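Local coordinates for protein Agap007691-pb (Anopheles gambiae, PDB 5C98) that is of unknown function but belongs to the serpin family, whose members are generally serine protease inhibitors, at residues Val18-Phe29 with Asp363-Asn371; Ser42-Phe53 with Lys168-Ser176. All blocks are in the same frame, centred on the assembly; numbering follows the deposited sequence. Where two conformers were deposited one is given.

Overall arrangement
Contact 1 (18-29 with 363-371) and contact 2 (42-53 with 168-176) both show a helix laid on a strand, about 15 Å apart between centres and nested along the chain. Contact 2 is buried throughout. Contact 1 is mainly buried too, but reaches partly exposed residues at its loop end. Their chemistry differs: in contact 1 asparagine amides bond to the backbone polar groups where loop leads into strand, whereas leucine, valine and phenylalanine do most of the work in contact 2, around a single histidine-serine bond. The helices 15-32 and 43-51 also pack on each other, Tyr44 lying against Asn21 and Asn365, and Ser42 OG ties the two contacts together at 2.7 Å from Leu367 O.

Contact 1: Val18-Phe29 with Asp363-Asn371; sequences VAANNKFTLEYF and DGNVLQVGN
Asn21 and Asn22, neighbours on helix 18-29, grip Gly364-Val366, where loop leads into strand, in two different ways, an instructive case of one residue type serving two geometries. Asn21 swings its amide away from its own backbone N (chi1 173°), which carries ND2 down to the strand, where its two N-H groups are split between Asn365 OD1 at 2.8 Å and Val366 O at 3.1 Å. The first acceptor is approached from above its carbonyl plane; the second lies in the plane of the Asn21 amide. Asn22 takes a different rotamer, CG opposite the carbonyl carbon (chi1 -74°), and reads the backbone in both senses: OD1 uses a lone pair to accept from Val366 N at 2.9 Å, while ND2 donates to Gly364 O at 3.1 Å. The loop is also braced from within by an Asx turn, Asp363 OD1 accepting from Asn365 N, and Asp363 OD2 forms a salt bridge with Arg360. Val18 packs its methyls here, CG1 3.6 Å from Asp363 O and CG2 beside Asp363 OD2, both near Asn365 OD1.

Toward Phe29 the contact is mostly apolar. Thr25 directs CG2 between Val366 CG1 (3.6 Å) and Val369 CG1, while its OG1 donates back to Asn21 O and receives a water that also donates to Val366 O. At the far end Val369 CG2 sits over one face of the Phe29 ring in a CH-pi contact, 4.1 Å from the centroid. The ring then runs on along glycine backbone, CZ meeting Gly370 C at 3.7 Å. Asn371 OD1 lies at the ring edge, its ND2 being engaged by Cys37 O and Ser373 OG.

With segment axes only 10° from parallel, and strands 39-41 and 354-360 flanking the strand, this is the serpin arrangement of helix A packed lengthwise on strand 5 of sheet B.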
loop_
_atom_site.group_PDB
_atom_site.type_symbol
_atom_site.label_atom_id
_atom_site.label_comp_id
_atom_site.label_asym_id
_atom_site.label_seq_id
_atom_site.Cartn_x
_atom_site.Cartn_y
_atom_site.Cartn_z
ATOM N N VAL A 18 16.068 -1.128 0.162
ATOM C CA VAL A 18 15.194 -0.987 -1.008
ATOM C C VAL A 18 15.089 -2.296 -1.767
ATOM O O VAL A 18 14.000 -2.693 -2.207
ATOM C CB VAL A 18 15.669 0.157 -1.921
ATOM C CG1 VAL A 18 14.889 0.153 -3.251
ATOM C CG2 VAL A 18 15.520 1.471 -1.229
ATOM N N ALA A 19 16.217 -2.957 -1.991
ATOM C CA ALA A 19 16.165 -4.223 -2.708
ATOM C C ALA A 19 15.279 -5.224 -1.978
ATOM O O ALA A 19 14.482 -5.938 -2.602
ATOM C CB ALA A 19 17.570 -4.777 -2.888
ATOM N N ALA A 20 15.393 -5.281 -0.656
ATOM C CA ALA A 20 14.636 -6.252 0.111
ATOM C C ALA A 20 13.167 -5.869 0.132
ATOM O O ALA A 20 12.289 -6.730 -0.012
ATOM C CB ALA A 20 15.181 -6.369 1.527
ATOM N N ASN A 21 12.887 -4.576 0.238
ATOM C CA ASN A 21 11.501 -4.136 0.235
ATOM C C ASN A 21 10.834 -4.422 -1.095
ATOM O O ASN A 21 9.686 -4.854 -1.125
ATOM C CB ASN A 21 11.351 -2.662 0.582
ATOM C CG ASN A 21 9.928 -2.205 0.395
ATOM O OD1 ASN A 21 9.022 -2.675 1.080
ATOM N ND2 ASN A 21 9.709 -1.331 -0.571
ATOM N N ASN A 22 11.524 -4.186 -2.202
ATOM C CA ASN A 22 10.904 -4.423 -3.496
ATOM C C ASN A 22 10.605 -5.899 -3.693
ATOM O O ASN A 22 9.537 -6.240 -4.212
ATOM C CB ASN A 22 11.755 -3.848 -4.633
ATOM C CG ASN A 22 11.678 -2.343 -4.686
ATOM O OD1 ASN A 22 10.816 -1.742 -4.035
ATOM N ND2 ASN A 22 12.567 -1.722 -5.460
ATOM N N LYS A 23 11.522 -6.785 -3.290
ATOM C CA LYS A 23 11.279 -8.222 -3.410
ATOM C C LYS A 23 10.072 -8.634 -2.569
ATOM O O LYS A 23 9.192 -9.366 -3.035
ATOM C CB LYS A 23 12.515 -9.028 -2.993
ATOM C CG LYS A 23 12.360 -10.539 -3.137
ATOM C CD LYS A 23 13.636 -11.281 -2.751
ATOM C CE LYS A 23 13.489 -12.781 -2.922
ATOM N NZ LYS A 23 12.762 -13.399 -1.783
ATOM N N PHE A 24 10.025 -8.178 -1.316
ATOM C CA PHE A 24 8.895 -8.500 -0.442
ATOM C C PHE A 24 7.592 -7.909 -0.981
ATOM O O PHE A 24 6.544 -8.559 -0.963
ATOM C CB PHE A 24 9.209 -8.001 0.967
ATOM C CG PHE A 24 8.037 -7.969 1.885
ATOM C CD1 PHE A 24 7.488 -9.127 2.397
ATOM C CD2 PHE A 24 7.479 -6.754 2.252
ATOM C CE1 PHE A 24 6.367 -9.055 3.243
ATOM C CE2 PHE A 24 6.383 -6.702 3.092
ATOM C CZ PHE A 24 5.827 -7.854 3.566
ATOM N N THR A 25 7.653 -6.698 -1.507
ATOM C CA THR A 25 6.468 -6.024 -2.034
ATOM C C THR A 25 5.819 -6.823 -3.155
ATOM O O THR A 25 4.599 -7.004 -3.179
ATOM C CB THR A 25 6.830 -4.602 -2.489
ATOM O OG1 THR A 25 7.069 -3.801 -1.341
ATOM C CG2 THR A 25 5.725 -3.959 -3.292
ATOM N N LEU A 26 6.626 -7.288 -4.104
ATOM C CA LEU A 26 6.067 -8.046 -5.216
ATOM C C LEU A 26 5.548 -9.401 -4.761
ATOM O O LEU A 26 4.509 -9.851 -5.251
ATOM C CB LEU A 26 7.103 -8.169 -6.335
ATOM C CG LEU A 26 7.511 -6.834 -6.962
ATOM C CD1 LEU A 26 8.602 -7.127 -8.003
ATOM C CD2 LEU A 26 6.334 -6.035 -7.541
ATOM N N GLU A 27 6.236 -10.063 -3.815
ATOM C CA GLU A 27 5.720 -11.319 -3.277
ATOM C C GLU A 27 4.399 -11.106 -2.557
ATOM O O GLU A 27 3.454 -11.884 -2.717
ATOM C CB GLU A 27 6.731 -11.915 -2.300
ATOM C CG GLU A 27 7.957 -12.519 -2.985
ATOM C CD GLU A 27 9.068 -12.857 -2.021
ATOM O OE1 GLU A 27 9.115 -12.272 -0.910
ATOM O OE2 GLU A 27 9.914 -13.703 -2.389
ATOM N N TYR A 28 4.317 -10.056 -1.748
ATOM C CA TYR A 28 3.086 -9.758 -1.034
ATOM C C TYR A 28 1.948 -9.478 -2.008
ATOM O O TYR A 28 0.825 -9.960 -1.830
ATOM C CB TYR A 28 3.348 -8.540 -0.161
ATOM C CG TYR A 28 2.242 -8.137 0.792
ATOM C CD1 TYR A 28 1.125 -7.447 0.358
ATOM C CD2 TYR A 28 2.364 -8.377 2.151
ATOM C CE1 TYR A 28 0.155 -7.028 1.245
ATOM C CE2 TYR A 28 1.391 -7.970 3.034
ATOM C CZ TYR A 28 0.305 -7.309 2.590
ATOM O OH TYR A 28 -0.671 -6.864 3.477
ATOM N N PHE A 29 2.213 -8.668 -3.026
ATOM C CA PHE A 29 1.157 -8.358 -3.985
ATOM C C PHE A 29 0.666 -9.610 -4.700
ATOM O O PHE A 29 -0.538 -9.771 -4.899
ATOM C CB PHE A 29 1.607 -7.291 -4.984
ATOM C CG PHE A 29 0.511 -6.848 -5.904
ATOM C CD1 PHE A 29 -0.667 -6.341 -5.393
ATOM C CD2 PHE A 29 0.620 -6.981 -7.265
ATOM C CE1 PHE A 29 -1.698 -5.959 -6.222
ATOM C CE2 PHE A 29 -0.425 -6.567 -8.075
ATOM C CZ PHE A 29 -1.559 -6.073 -7.535
ATOM N N ASP A 363 15.330 6.324 -5.651
ATOM C CA ASP A 363 15.908 5.013 -5.364
ATOM C C ASP A 363 15.095 3.844 -5.921
ATOM O O ASP A 363 15.518 2.689 -5.768
ATOM C CB ASP A 363 16.118 4.833 -3.847
ATOM C CG ASP A 363 14.828 4.979 -3.051
ATOM O OD1 ASP A 363 13.769 4.992 -3.684
ATOM O OD2 ASP A 363 14.868 5.072 -1.795
ATOM N N GLY A 364 13.958 4.097 -6.568
ATOM C CA GLY A 364 13.138 3.029 -7.091
ATOM C C GLY A 364 12.365 2.239 -6.055
ATOM O O GLY A 364 11.835 1.165 -6.365
ATOM N N ASN A 365 12.301 2.705 -4.816
ATOM C CA ASN A 365 11.603 1.937 -3.801
ATOM C C ASN A 365 10.110 1.978 -4.070
ATOM O O ASN A 365 9.540 3.047 -4.282
ATOM C CB ASN A 365 11.881 2.510 -2.423
ATOM C CG ASN A 365 11.578 1.538 -1.318
ATOM O OD1 ASN A 365 11.754 0.344 -1.470
ATOM N ND2 ASN A 365 11.089 2.053 -0.192
ATOM N N VAL A 366 9.474 0.814 -4.018
ATOM C CA VAL A 366 8.045 0.695 -4.268
ATOM C C VAL A 366 7.277 0.957 -2.980
ATOM O O VAL A 366 7.464 0.261 -1.978
ATOM C CB VAL A 366 7.686 -0.677 -4.842
ATOM C CG1 VAL A 366 6.161 -0.789 -5.033
ATOM C CG2 VAL A 366 8.455 -0.941 -6.157
ATOM N N LEU A 367 6.442 1.992 -3.002
ATOM C CA LEU A 367 5.707 2.440 -1.835
ATOM C C LEU A 367 4.258 1.960 -1.821
ATOM O O LEU A 367 3.645 1.897 -0.748
ATOM C CB LEU A 367 5.729 3.979 -1.789
ATOM C CG LEU A 367 7.105 4.606 -1.977
ATOM C CD1 LEU A 367 6.947 6.103 -1.798
ATOM C CD2 LEU A 367 8.183 4.076 -1.047
ATOM N N GLN A 368 3.691 1.667 -2.977
ATOM C CA GLN A 368 2.303 1.249 -3.103
ATOM C C GLN A 368 2.229 0.496 -4.418
ATOM O O GLN A 368 2.917 0.853 -5.373
ATOM C CB GLN A 368 1.349 2.452 -3.153
ATOM C CG GLN A 368 -0.062 2.128 -2.786
ATOM C CD GLN A 368 -1.002 3.302 -3.072
ATOM O OE1 GLN A 368 -1.184 3.655 -4.236
ATOM N NE2 GLN A 368 -1.608 3.862 -2.052
ATOM N N VAL A 369 1.416 -0.559 -4.469
ATOM C CA VAL A 369 1.274 -1.367 -5.675
ATOM C C VAL A 369 -0.177 -1.802 -5.781
ATOM O O VAL A 369 -0.860 -1.981 -4.780
ATOM C CB VAL A 369 2.266 -2.556 -5.609
ATOM C CG1 VAL A 369 2.020 -3.400 -4.386
ATOM C CG2 VAL A 369 2.207 -3.380 -6.868
ATOM N N GLY A 370 -0.656 -1.980 -7.000
ATOM C CA GLY A 370 -2.046 -2.345 -7.159
ATOM C C GLY A 370 -2.386 -2.621 -8.598
ATOM O O GLY A 370 -1.506 -2.739 -9.459
ATOM N N ASN A 371 -3.686 -2.788 -8.832
ATOM C CA ASN A 371 -4.197 -3.055 -10.167
ATOM C C ASN A 371 -5.553 -2.402 -10.323
ATOM O O ASN A 371 -6.271 -2.180 -9.344
ATOM C CB ASN A 371 -4.300 -4.556 -10.438
ATOM C CG ASN A 371 -5.363 -5.227 -9.612
ATOM O OD1 ASN A 371 -5.146 -5.529 -8.452
ATOM N ND2 ASN A 371 -6.513 -5.503 -10.218
HETATM O O HOH W 1 5.622 -1.514 -0.826
#

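Contact 2: Ser42-Phe53 with Lys168-Ser176; sequences SPYHVRLALSMF and KLMLFSGVS
Leu171 stands up from strand 169-176 into a hollow on helix 43-51 and the turn after it, where helix B of the serpin fold packs behind strand 3 of sheet A. Its CD2 methyl lies against Ala49 CB (4.1 Å) and the backbone N of Leu50; CD1 reaches the Met52 methyl CE. Phe53 is the answering bump from the helix side. Its ring drops between two strand leucines, CE1 touching Leu169 CD2 at 3.8 Å and CE2 touching Leu171 CD2 at 3.9 Å, and the ring of Phe117 meets it with planes at about 50°.

At the other end the strand offers a smaller knob. Val175 pushes CG2 into the notch formed by Ser42 CB and His45 CB, 3.6 Å from each. Ser42, at one wall of the notch, is also the N-cap of the helix: its OG accepts from His45 N and bonds to Leu367 O.

The one polar link sits between these apolar fits. Ser173 OG is held by two groups, the His45 ring and Gln323 NE2 of the adjacent strand 320-328, a cluster that corresponds to the shutter region by analogy with other serpins. With OG and the main-chain N on opposite sides of the CA-CB bond (chi1 160°), Ser173 meets the His45 ring at its edge, in the ring plane, its OG making a hydrogen bond of 2.6 Å to ND1 that is almost straight at 173°.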
loop_
_atom_site.group_PDB
_atom_site.type_symbol
_atom_site.label_atom_id
_atom_site.label_comp_id
_atom_site.label_asym_id
_atom_site.label_seq_id
_atom_site.Cartn_x
_atom_site.Cartn_y
_atom_site.Cartn_z
ATOM N N SER A 42 0.330 -1.335 0.429
ATOM C CA SER A 42 1.674 -0.832 0.692
ATOM C C SER A 42 2.376 -1.820 1.599
ATOM O O SER A 42 2.344 -1.690 2.827
ATOM C CB SER A 42 1.604 0.542 1.346
ATOM O OG SER A 42 2.892 0.972 1.691
ATOM N N PRO A 43 3.006 -2.831 1.023
ATOM C CA PRO A 43 3.800 -3.754 1.846
ATOM C C PRO A 43 4.880 -3.037 2.631
ATOM O O PRO A 43 5.236 -3.468 3.731
ATOM C CB PRO A 43 4.353 -4.736 0.807
ATOM C CG PRO A 43 3.280 -4.705 -0.305
ATOM C CD PRO A 43 2.916 -3.278 -0.378
ATOM N N TYR A 44 5.445 -1.976 2.073
ATOM C CA TYR A 44 6.464 -1.224 2.789
ATOM C C TYR A 44 5.906 -0.696 4.090
ATOM O O TYR A 44 6.576 -0.777 5.129
ATOM C CB TYR A 44 6.965 -0.074 1.915
ATOM C CG TYR A 44 8.180 0.702 2.433
ATOM C CD1 TYR A 44 9.272 0.037 2.968
ATOM C CD2 TYR A 44 8.249 2.071 2.290
ATOM C CE1 TYR A 44 10.397 0.729 3.378
ATOM C CE2 TYR A 44 9.378 2.776 2.713
ATOM C CZ TYR A 44 10.421 2.089 3.242
ATOM O OH TYR A 44 11.556 2.754 3.648
ATOM N N HIS A 45 4.689 -0.121 4.072
ATOM C CA HIS A 45 4.145 0.363 5.330
ATOM C C HIS A 45 3.682 -0.777 6.238
ATOM O O HIS A 45 3.704 -0.626 7.466
ATOM C CB HIS A 45 3.077 1.398 5.120
ATOM C CG HIS A 45 2.826 2.203 6.341
ATOM N ND1 HIS A 45 1.616 2.216 6.992
ATOM C CD2 HIS A 45 3.641 3.027 7.025
ATOM C CE1 HIS A 45 1.705 3.013 8.046
ATOM N NE2 HIS A 45 2.930 3.509 8.094
ATOM N N VAL A 46 3.272 -1.917 5.673
ATOM C CA VAL A 46 3.032 -3.106 6.496
ATOM C C VAL A 46 4.280 -3.405 7.321
ATOM O O VAL A 46 4.214 -3.598 8.537
ATOM C CB VAL A 46 2.599 -4.294 5.612
ATOM C CG1 VAL A 46 2.695 -5.633 6.347
ATOM C CG2 VAL A 46 1.206 -4.099 5.039
ATOM N N ARG A 47 5.434 -3.446 6.658
ATOM C CA ARG A 47 6.719 -3.672 7.327
ATOM C C ARG A 47 6.996 -2.593 8.366
ATOM O O ARG A 47 7.372 -2.897 9.513
ATOM C CB ARG A 47 7.843 -3.773 6.276
ATOM C CG ARG A 47 9.254 -3.725 6.859
ATOM C CD ARG A 47 9.813 -2.321 6.828
ATOM N NE ARG A 47 11.203 -2.289 7.296
ATOM C CZ ARG A 47 12.246 -2.593 6.529
ATOM N NH1 ARG A 47 12.078 -2.941 5.260
ATOM N NH2 ARG A 47 13.477 -2.515 7.033
ATOM N N LEU A 48 6.824 -1.328 7.994
ATOM C CA LEU A 48 7.194 -0.264 8.920
ATOM C C LEU A 48 6.308 -0.277 10.151
ATOM O O LEU A 48 6.792 -0.082 11.286
ATOM C CB LEU A 48 7.136 1.100 8.236
ATOM C CG LEU A 48 8.253 1.292 7.219
ATOM C CD1 LEU A 48 7.972 2.533 6.411
ATOM C CD2 LEU A 48 9.651 1.404 7.856
ATOM N N ALA A 49 5.010 -0.465 9.950
ATOM C CA ALA A 49 4.097 -0.439 11.083
ATOM C C ALA A 49 4.319 -1.654 11.982
ATOM O O ALA A 49 4.429 -1.530 13.204
ATOM C CB ALA A 49 2.649 -0.361 10.614
ATOM N N LEU A 50 4.391 -2.841 11.396
ATOM C CA LEU A 50 4.551 -4.027 12.210
ATOM C C LEU A 50 5.892 -4.025 12.936
ATOM O O LEU A 50 5.999 -4.569 14.042
ATOM C CB LEU A 50 4.349 -5.250 11.311
ATOM C CG LEU A 50 4.119 -6.603 11.951
ATOM C CD1 LEU A 50 3.043 -6.545 13.030
ATOM C CD2 LEU A 50 3.759 -7.611 10.874
ATOM N N SER A 51 6.908 -3.423 12.343
ATOM C CA SER A 51 8.239 -3.371 12.934
ATOM C C SER A 51 8.243 -2.684 14.290
ATOM O O SER A 51 9.167 -2.898 15.088
ATOM C CB SER A 51 9.188 -2.596 12.012
ATOM O OG SER A 51 9.662 -3.394 10.957
ATOM N N MET A 52 7.265 -1.809 14.555
ATOM C CA MET A 52 7.194 -1.150 15.863
ATOM C C MET A 52 7.081 -2.173 16.978
ATOM O O MET A 52 7.500 -1.907 18.104
ATOM C CB MET A 52 6.002 -0.186 15.920
ATOM C CG MET A 52 6.023 0.902 14.874
ATOM S SD MET A 52 4.814 2.201 15.189
ATOM C CE MET A 52 3.289 1.288 14.932
ATOM N N PHE A 53 6.508 -3.340 16.693
ATOM C CA PHE A 53 6.375 -4.363 17.722
ATOM C C PHE A 53 7.609 -5.245 17.858
ATOM O O PHE A 53 7.691 -6.026 18.805
ATOM C CB PHE A 53 5.142 -5.211 17.402
ATOM C CG PHE A 53 3.877 -4.434 17.472
ATOM C CD1 PHE A 53 3.208 -4.317 18.669
ATOM C CD2 PHE A 53 3.398 -3.739 16.364
ATOM C CE1 PHE A 53 2.043 -3.574 18.758
ATOM C CE2 PHE A 53 2.235 -2.975 16.457
ATOM C CZ PHE A 53 1.565 -2.901 17.656
ATOM N N LYS A 168 -7.246 -7.646 22.375
ATOM C CA LYS A 168 -6.484 -6.723 23.213
ATOM C C LYS A 168 -5.670 -5.706 22.435
ATOM O O LYS A 168 -5.338 -4.663 23.000
ATOM C CB LYS A 168 -5.511 -7.493 24.116
ATOM C CG LYS A 168 -6.181 -8.482 25.070
ATOM C CD LYS A 168 -5.125 -9.187 25.921
ATOM C CE LYS A 168 -5.588 -10.544 26.398
ATOM N NZ LYS A 168 -6.707 -10.435 27.355
ATOM N N LEU A 169 -5.343 -5.980 21.163
ATOM C CA LEU A 169 -4.327 -5.217 20.443
ATOM C C LEU A 169 -4.608 -5.310 18.956
ATOM O O LEU A 169 -4.644 -6.416 18.407
ATOM C CB LEU A 169 -2.949 -5.809 20.714
ATOM C CG LEU A 169 -1.775 -5.153 20.010
ATOM C CD1 LEU A 169 -1.507 -3.748 20.569
ATOM C CD2 LEU A 169 -0.512 -6.011 20.183
ATOM N N MET A 170 -4.751 -4.163 18.287
ATOM C CA MET A 170 -4.995 -4.142 16.853
ATOM C C MET A 170 -4.226 -3.008 16.210
ATOM O O MET A 170 -3.999 -1.964 16.826
ATOM C CB MET A 170 -6.468 -3.926 16.539
ATOM C CG MET A 170 -7.365 -4.965 17.204
ATOM S SD MET A 170 -9.036 -4.974 16.527
ATOM C CE MET A 170 -8.741 -5.808 14.987
ATOM N N LEU A 171 -3.807 -3.240 14.966
ATOM C CA LEU A 171 -2.947 -2.325 14.235
ATOM C C LEU A 171 -3.625 -1.925 12.934
ATOM O O LEU A 171 -4.322 -2.736 12.317
ATOM C CB LEU A 171 -1.602 -3.006 13.902
ATOM C CG LEU A 171 -0.552 -2.185 13.147
ATOM C CD1 LEU A 171 -0.125 -0.945 13.939
ATOM C CD2 LEU A 171 0.629 -3.096 12.856
ATOM N N PHE A 172 -3.417 -0.681 12.503
ATOM C CA PHE A 172 -3.984 -0.129 11.284
ATOM C C PHE A 172 -2.929 0.655 10.526
ATOM O O PHE A 172 -2.088 1.312 11.136
ATOM C CB PHE A 172 -5.203 0.742 11.616
ATOM C CG PHE A 172 -6.201 -0.003 12.431
ATOM C CD1 PHE A 172 -7.202 -0.743 11.813
ATOM C CD2 PHE A 172 -6.114 -0.040 13.804
ATOM C CE1 PHE A 172 -8.087 -1.477 12.582
ATOM C CE2 PHE A 172 -6.981 -0.785 14.551
ATOM C CZ PHE A 172 -7.972 -1.492 13.945
ATOM N N SER A 173 -2.964 0.549 9.192
ATOM C CA SER A 173 -2.072 1.286 8.305
ATOM C C SER A 173 -2.912 1.958 7.242
ATOM O O SER A 173 -3.708 1.292 6.574
ATOM C CB SER A 173 -1.126 0.306 7.616
ATOM O OG SER A 173 -0.578 0.904 6.442
ATOM N N GLY A 174 -2.732 3.254 7.065
ATOM C CA GLY A 174 -3.305 3.967 5.939
ATOM C C GLY A 174 -2.210 4.533 5.063
ATOM O O GLY A 174 -1.359 5.262 5.582
ATOM N N VAL A 175 -2.224 4.272 3.750
ATOM C CA VAL A 175 -1.258 4.856 2.817
ATOM C C VAL A 175 -2.028 5.488 1.661
ATOM O O VAL A 175 -2.664 4.779 0.873
ATOM C CB VAL A 175 -0.234 3.856 2.297
ATOM C CG1 VAL A 175 0.711 4.521 1.299
ATOM C CG2 VAL A 175 0.537 3.280 3.498
ATOM N N SER A 176 -1.951 6.803 1.560
ATOM C CA SER A 176 -2.681 7.575 0.568
ATOM C C SER A 176 -1.706 8.370 -0.261
ATOM O O SER A 176 -0.936 9.169 0.271
ATOM C CB SER A 176 -3.685 8.520 1.221
ATOM O OG SER A 176 -4.609 7.750 1.954
#